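Local coordinates for protein vacuolar aminopeptidase 1 (Saccharomyces cerevisiae S288c, PDB 4R8F) that removes amino acids, preferably neutral or hydrophobic ones, from the N-terminus of peptides as a zinc-dependent vacuolar aminopeptidase and is the major cargo of the cytoplasm-to-vacuole targeting pathway, at residues L92-K97 and I111-Y116; T383-E388 and R461-E466. All coordinates share one frame; numbering follows the deposited sequence.

Contact 1 (L92-K97 and I111-Y116); sequences LTVKLK and IAVAPY
Lys97 leaves its backbone with CG anti to the carbonyl carbon (chi1 -72°), and a final bend at chi4 turns its ammonium group over the strand 111-116. There Lys97 NZ gives a hydrogen bond of 3.1 Å to Val113 O, arriving from above the carbonyl plane, while CB and CG lie against Ala112 O. That same oxygen accepts the backbone NH of Lys97, NZ passes beside Ala112 CB, and CE lies near Ala114 CB. A leucine in place of Lys97 would probably leave Val113 O without its ammonium partner and the Ala112 and Ala114 methyls less well covered.

The backbones pair antiparallel. Lys95 and Ala114 form a hydrogen-bonded pair, with Lys95 N to Ala114 O at 2.7 Å and nearly straight (173°), and Ala114 N to Lys95 O at 2.8 Å. Further along, Tyr116 N donates firmly to Thr93 O (2.7 Å), whereas the return bond from Thr93 N to Tyr116 O is weak.

Thr93, Lys95 and Tyr116 share one face. The Lys95 side chain lies beside that of Tyr116, pointing the same way, with Lys95 CE 3.9 Å from Tyr116 CD1, but its NZ is claimed by Asp234 and Asp236 of strand 230-239 and is at most weakly attracted to the ring. The Tyr116 hydroxyl bonds to Asp90 and Asn294, while Pro372 of a neighbouring subunit packs on Ala114 and Tyr116.

Val94, Leu96 and Val113 occupy the other face. Here Val94 CG1 presses on Val113 CB at 3.4 Å, and Leu96 CD1 meets Ile111 CD1 at 3.6 Å, the two side chains crossing at about a right angle. The arrangement is a beta hairpin in a six-stranded antiparallel sheet, its start beside the zinc site, where the Leu92 side chain touches the zinc ligands Glu296 and His435.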
loop_
_atom_site.group_PDB
_atom_site.type_symbol
_atom_site.label_atom_id
_atom_site.label_comp_id
_atom_site.label_asym_id
_atom_site.label_seq_id
_atom_site.Cartn_x
_atom_site.Cartn_y
_atom_site.Cartn_z
ATOM N N LEU A 92 -12.084 -2.838 -37.279
ATOM C CA LEU A 92 -11.323 -3.640 -36.335
ATOM C C LEU A 92 -11.445 -5.105 -36.708
ATOM O O LEU A 92 -12.554 -5.602 -36.890
ATOM C CB LEU A 92 -11.840 -3.457 -34.912
ATOM C CG LEU A 92 -11.807 -2.060 -34.298
ATOM C CD1 LEU A 92 -12.046 -2.183 -32.802
ATOM C CD2 LEU A 92 -10.493 -1.343 -34.565
ATOM N N THR A 93 -10.309 -5.781 -36.841
ATOM C CA THR A 93 -10.299 -7.219 -37.071
ATOM C C THR A 93 -9.076 -7.885 -36.468
ATOM O O THR A 93 -8.211 -7.243 -35.873
ATOM C CB THR A 93 -10.369 -7.582 -38.578
ATOM O OG1 THR A 93 -9.517 -6.709 -39.333
ATOM C CG2 THR A 93 -11.806 -7.486 -39.096
ATOM N N VAL A 94 -9.059 -9.202 -36.603
ATOM C CA VAL A 94 -7.910 -10.019 -36.308
ATOM C C VAL A 94 -7.310 -10.364 -37.659
ATOM O O VAL A 94 -8.033 -10.678 -38.600
ATOM C CB VAL A 94 -8.348 -11.294 -35.577
ATOM C CG1 VAL A 94 -7.176 -12.240 -35.379
ATOM C CG2 VAL A 94 -9.004 -10.939 -34.252
ATOM N N LYS A 95 -5.992 -10.286 -37.758
ATOM C CA LYS A 95 -5.309 -10.603 -38.994
ATOM C C LYS A 95 -4.384 -11.778 -38.818
ATOM O O LYS A 95 -3.731 -11.928 -37.788
ATOM C CB LYS A 95 -4.509 -9.404 -39.491
ATOM C CG LYS A 95 -5.371 -8.382 -40.197
ATOM C CD LYS A 95 -4.526 -7.346 -40.905
ATOM C CE LYS A 95 -5.397 -6.282 -41.549
ATOM N NZ LYS A 95 -6.059 -6.758 -42.799
ATOM N N LEU A 96 -4.344 -12.607 -39.853
ATOM C CA LEU A 96 -3.413 -13.708 -39.931
ATOM C C LEU A 96 -2.021 -13.103 -40.008
ATOM O O LEU A 96 -1.781 -12.208 -40.820
ATOM C CB LEU A 96 -3.701 -14.526 -41.186
ATOM C CG LEU A 96 -3.520 -16.031 -41.075
ATOM C CD1 LEU A 96 -4.700 -16.648 -40.347
ATOM C CD2 LEU A 96 -3.368 -16.631 -42.461
ATOM N N LYS A 97 -1.110 -13.560 -39.155
ATOM C CA LYS A 97 0.261 -13.062 -39.196
ATOM C C LYS A 97 0.974 -13.565 -40.459
ATOM O O LYS A 97 0.598 -14.603 -41.005
ATOM C CB LYS A 97 1.035 -13.479 -37.945
ATOM C CG LYS A 97 0.612 -12.741 -36.684
ATOM C CD LYS A 97 1.747 -12.698 -35.678
ATOM C CE LYS A 97 1.269 -12.266 -34.301
ATOM N NZ LYS A 97 0.986 -13.446 -33.431
ATOM N N ILE A 111 -3.269 -20.958 -35.322
ATOM C CA ILE A 111 -2.670 -19.967 -36.210
ATOM C C ILE A 111 -2.271 -18.722 -35.429
ATOM O O ILE A 111 -2.983 -18.293 -34.522
ATOM C CB ILE A 111 -3.635 -19.564 -37.350
ATOM C CG1 ILE A 111 -5.047 -19.310 -36.802
ATOM C CG2 ILE A 111 -3.673 -20.644 -38.425
ATOM C CD1 ILE A 111 -6.053 -18.864 -37.842
ATOM N N ALA A 112 -1.122 -18.152 -35.781
ATOM C CA ALA A 112 -0.669 -16.901 -35.192
ATOM C C ALA A 112 -1.409 -15.744 -35.851
ATOM O O ALA A 112 -1.420 -15.616 -37.080
ATOM C CB ALA A 112 0.833 -16.740 -35.358
ATOM N N VAL A 113 -2.033 -14.915 -35.024
ATOM C CA VAL A 113 -2.819 -13.790 -35.499
ATOM C C VAL A 113 -2.535 -12.559 -34.657
ATOM O O VAL A 113 -2.059 -12.661 -33.530
ATOM C CB VAL A 113 -4.331 -14.075 -35.434
ATOM C CG1 VAL A 113 -4.689 -15.315 -36.244
ATOM C CG2 VAL A 113 -4.793 -14.205 -33.991
ATOM N N ALA A 114 -2.861 -11.398 -35.205
ATOM C CA ALA A 114 -2.640 -10.144 -34.519
ATOM C C ALA A 114 -3.892 -9.288 -34.600
ATOM O O ALA A 114 -4.600 -9.325 -35.606
ATOM C CB ALA A 114 -1.468 -9.415 -35.144
ATOM N N PRO A 115 -4.169 -8.506 -33.545
ATOM C CA PRO A 115 -5.296 -7.588 -33.630
ATOM C C PRO A 115 -4.968 -6.407 -34.533
ATOM O O PRO A 115 -3.834 -5.927 -34.538
ATOM C CB PRO A 115 -5.497 -7.116 -32.181
ATOM C CG PRO A 115 -4.339 -7.630 -31.394
ATOM C CD PRO A 115 -3.370 -8.281 -32.329
ATOM N N TYR A 116 -5.954 -5.957 -35.295
ATOM C CA TYR A 116 -5.810 -4.767 -36.114
ATOM C C TYR A 116 -6.691 -3.655 -35.549
ATOM O O TYR A 116 -7.904 -3.822 -35.424
ATOM C CB TYR A 116 -6.197 -5.059 -37.565
ATOM C CG TYR A 116 -6.269 -3.813 -38.407
ATOM C CD1 TYR A 116 -5.130 -3.288 -39.004
ATOM C CD2 TYR A 116 -7.474 -3.138 -38.585
ATOM C CE1 TYR A 116 -5.189 -2.135 -39.766
ATOM C CE2 TYR A 116 -7.544 -1.985 -39.341
ATOM C CZ TYR A 116 -6.398 -1.489 -39.933
ATOM O OH TYR A 116 -6.458 -0.342 -40.687
#

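Contact 2 (T383-E388 and R461-E466); sequences TALVEE and RSVYDE
Glu466 OE2, which comes within 4.3 Å of Glu388 CD, is gripped from a neighbouring subunit by a salt bridge to Lys138 and a weak hydrogen bond from Asn143. The other oxygen of Glu466, OE1, forms a salt bridge with Arg392 of its own chain. These cations probably ease the repulsion between the two carboxylates, Glu388 OE2 and Glu466 OE2 lying 4.5 Å apart; Glu388 also has long, weak ion pairs with Arg391 and Arg392 of its own chain and with the same Lys138 of the neighbouring subunit.

No hydrogen bond joins 383-388 to 461-466, and the closest approaches are between carbon atoms. Val463 touches both Leu385 and Glu388: with CG1 anti to the backbone N (chi1 173°), that methyl is set against the aliphatic stem of Glu388, Val463 CG1 lying 3.5 Å from Glu388 CG and 3.7 Å from Glu388 CB. Val463 CG1 also lies 4.1 Å from Leu385 CD1. The side chains of Glu388 and Val463 meet at a slant, and the Glu388 chain bends at chi2, so that CB and CG, rather than the carboxylate, face the valine methyl.

One turn before Glu388, Leu385 lends a single methyl to the meeting with Tyr464. Leu385 CD1 rests on Tyr464 CB at 3.6 Å and only skims the root of the ring obliquely. The hydroxyl at the far end of that ring bonds to Arg423. Leu385 and Tyr464 both touch Ile336 of strand 336-340 in the mixed sheet, and Leu385 also touches Ile425 of strand 423-428.

The short helical segments have axes 9.8 Å apart and cross at 129°. This is apolar helix-helix packing on a beta sheet, as in the alpha/beta catalytic domain of M18 peptidases, with charged side chains where a neighbouring subunit meets it.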
loop_
_atom_site.group_PDB
_atom_site.type_symbol
_atom_site.label_atom_id
_atom_site.label_comp_id
_atom_site.label_asym_id
_atom_site.label_seq_id
_atom_site.Cartn_x
_atom_site.Cartn_y
_atom_site.Cartn_z
ATOM N N THR A 383 -20.792 24.245 -38.814
ATOM C CA THR A 383 -21.973 23.846 -38.056
ATOM C C THR A 383 -23.229 24.512 -38.610
ATOM O O THR A 383 -24.247 23.851 -38.817
ATOM C CB THR A 383 -21.812 24.233 -36.570
ATOM O OG1 THR A 383 -20.716 23.505 -36.007
ATOM C CG2 THR A 383 -23.076 23.937 -35.771
ATOM N N ALA A 384 -23.148 25.823 -38.829
ATOM C CA ALA A 384 -24.269 26.599 -39.359
ATOM C C ALA A 384 -24.679 26.115 -40.751
ATOM O O ALA A 384 -25.870 26.019 -41.053
ATOM C CB ALA A 384 -23.915 28.080 -39.400
ATOM N N LEU A 385 -23.691 25.807 -41.588
ATOM C CA LEU A 385 -23.959 25.323 -42.944
ATOM C C LEU A 385 -24.713 23.995 -42.941
ATOM O O LEU A 385 -25.683 23.833 -43.679
ATOM C CB LEU A 385 -22.659 25.217 -43.756
ATOM C CG LEU A 385 -22.660 24.274 -44.969
ATOM C CD1 LEU A 385 -22.359 25.010 -46.263
ATOM C CD2 LEU A 385 -21.676 23.135 -44.752
ATOM N N VAL A 386 -24.269 23.053 -42.113
ATOM C CA VAL A 386 -24.932 21.750 -42.005
ATOM C C VAL A 386 -26.365 21.904 -41.489
ATOM O O VAL A 386 -27.272 21.219 -41.956
ATOM C CB VAL A 386 -24.125 20.773 -41.115
ATOM C CG1 VAL A 386 -24.961 19.571 -40.688
ATOM C CG2 VAL A 386 -22.883 20.310 -41.852
ATOM N N GLU A 387 -26.565 22.803 -40.533
ATOM C CA GLU A 387 -27.907 23.088 -40.024
ATOM C C GLU A 387 -28.827 23.647 -41.105
ATOM O O GLU A 387 -29.983 23.242 -41.209
ATOM C CB GLU A 387 -27.843 24.051 -38.838
ATOM C CG GLU A 387 -27.981 23.365 -37.491
ATOM C CD GLU A 387 -27.053 23.949 -36.448
ATOM O OE1 GLU A 387 -27.232 25.133 -36.076
ATOM O OE2 GLU A 387 -26.144 23.213 -36.002
ATOM N N GLU A 388 -28.301 24.570 -41.905
ATOM C CA GLU A 388 -29.046 25.170 -43.013
ATOM C C GLU A 388 -29.410 24.134 -44.079
ATOM O O GLU A 388 -30.537 24.121 -44.570
ATOM C CB GLU A 388 -28.234 26.314 -43.632
ATOM C CG GLU A 388 -28.935 27.058 -44.763
ATOM C CD GLU A 388 -30.258 27.667 -44.342
ATOM O OE1 GLU A 388 -31.258 27.474 -45.069
ATOM O OE2 GLU A 388 -30.295 28.329 -43.280
ATOM N N ARG A 461 -23.394 23.760 -52.309
ATOM C CA ARG A 461 -22.826 24.886 -53.047
ATOM C C ARG A 461 -23.701 26.120 -52.886
ATOM O O ARG A 461 -23.212 27.216 -52.606
ATOM C CB ARG A 461 -22.699 24.528 -54.530
ATOM C CG ARG A 461 -22.093 25.616 -55.404
ATOM C CD ARG A 461 -20.678 25.962 -54.969
ATOM N NE ARG A 461 -20.651 26.951 -53.893
ATOM C CZ ARG A 461 -19.572 27.252 -53.176
ATOM N NH1 ARG A 461 -18.415 26.636 -53.404
ATOM N NH2 ARG A 461 -19.648 28.172 -52.220
ATOM N N SER A 462 -24.997 25.909 -53.065
ATOM C CA SER A 462 -25.997 26.953 -52.926
ATOM C C SER A 462 -26.056 27.520 -51.506
ATOM O O SER A 462 -26.133 28.735 -51.313
ATOM C CB SER A 462 -27.361 26.390 -53.315
ATOM O OG SER A 462 -28.375 27.328 -53.046
ATOM N N VAL A 463 -26.015 26.634 -50.516
ATOM C CA VAL A 463 -26.056 27.044 -49.114
ATOM C C VAL A 463 -24.757 27.733 -48.692
ATOM O O VAL A 463 -24.789 28.702 -47.941
ATOM C CB VAL A 463 -26.344 25.841 -48.186
ATOM C CG1 VAL A 463 -26.214 26.228 -46.716
ATOM C CG2 VAL A 463 -27.736 25.291 -48.453
ATOM N N TYR A 464 -23.617 27.241 -49.168
ATOM C CA TYR A 464 -22.328 27.831 -48.797
ATOM C C TYR A 464 -22.118 29.212 -49.433
ATOM O O TYR A 464 -21.331 30.015 -48.937
ATOM C CB TYR A 464 -21.175 26.885 -49.161
ATOM C CG TYR A 464 -19.837 27.188 -48.499
ATOM C CD1 TYR A 464 -19.759 27.848 -47.273
ATOM C CD2 TYR A 464 -18.648 26.769 -49.087
ATOM C CE1 TYR A 464 -18.538 28.109 -46.673
ATOM C CE2 TYR A 464 -17.424 27.018 -48.492
ATOM C CZ TYR A 464 -17.372 27.690 -47.285
ATOM O OH TYR A 464 -16.160 27.938 -46.687
ATOM N N ASP A 465 -22.833 29.479 -50.524
ATOM C CA ASP A 465 -22.770 30.778 -51.204
ATOM C C ASP A 465 -23.235 31.949 -50.348
ATOM O O ASP A 465 -22.736 33.061 -50.510
ATOM C CB ASP A 465 -23.596 30.755 -52.500
ATOM C CG ASP A 465 -22.882 30.061 -53.640
ATOM O OD1 ASP A 465 -21.636 29.970 -53.600
ATOM O OD2 ASP A 465 -23.568 29.607 -54.583
ATOM N N GLU A 466 -24.180 31.713 -49.443
ATOM C CA GLU A 466 -24.710 32.807 -48.626
ATOM C C GLU A 466 -23.874 33.134 -47.389
ATOM O O GLU A 466 -24.149 34.117 -46.699
ATOM C CB GLU A 466 -26.174 32.574 -48.253
ATOM C CG GLU A 466 -26.479 31.374 -47.385
ATOM C CD GLU A 466 -27.952 31.019 -47.441
ATOM O OE1 GLU A 466 -28.423 30.667 -48.545
ATOM O OE2 GLU A 466 -28.639 31.106 -46.397
#

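Overall arrangement
Contact 1 closes before contact 2 opens along the chain, and the two lie on opposite sides of its centre, with their centres 43 Å apart and their nearest atoms about 26 Å apart. They share no helix or strand. The hairpin of 92-97 and 111-116 belongs to the six-stranded antiparallel sheet, whereas 383-388 and 461-466 lie on helices 380-393 and 445-465, packed against the nine-stranded mixed sheet. That mixed sheet also holds strand 83-88, which ends at the zinc ligand His88 just before the hairpin begins. Each contact meets a different neighbouring subunit, so both sides of the fold take part in dodecamer assembly.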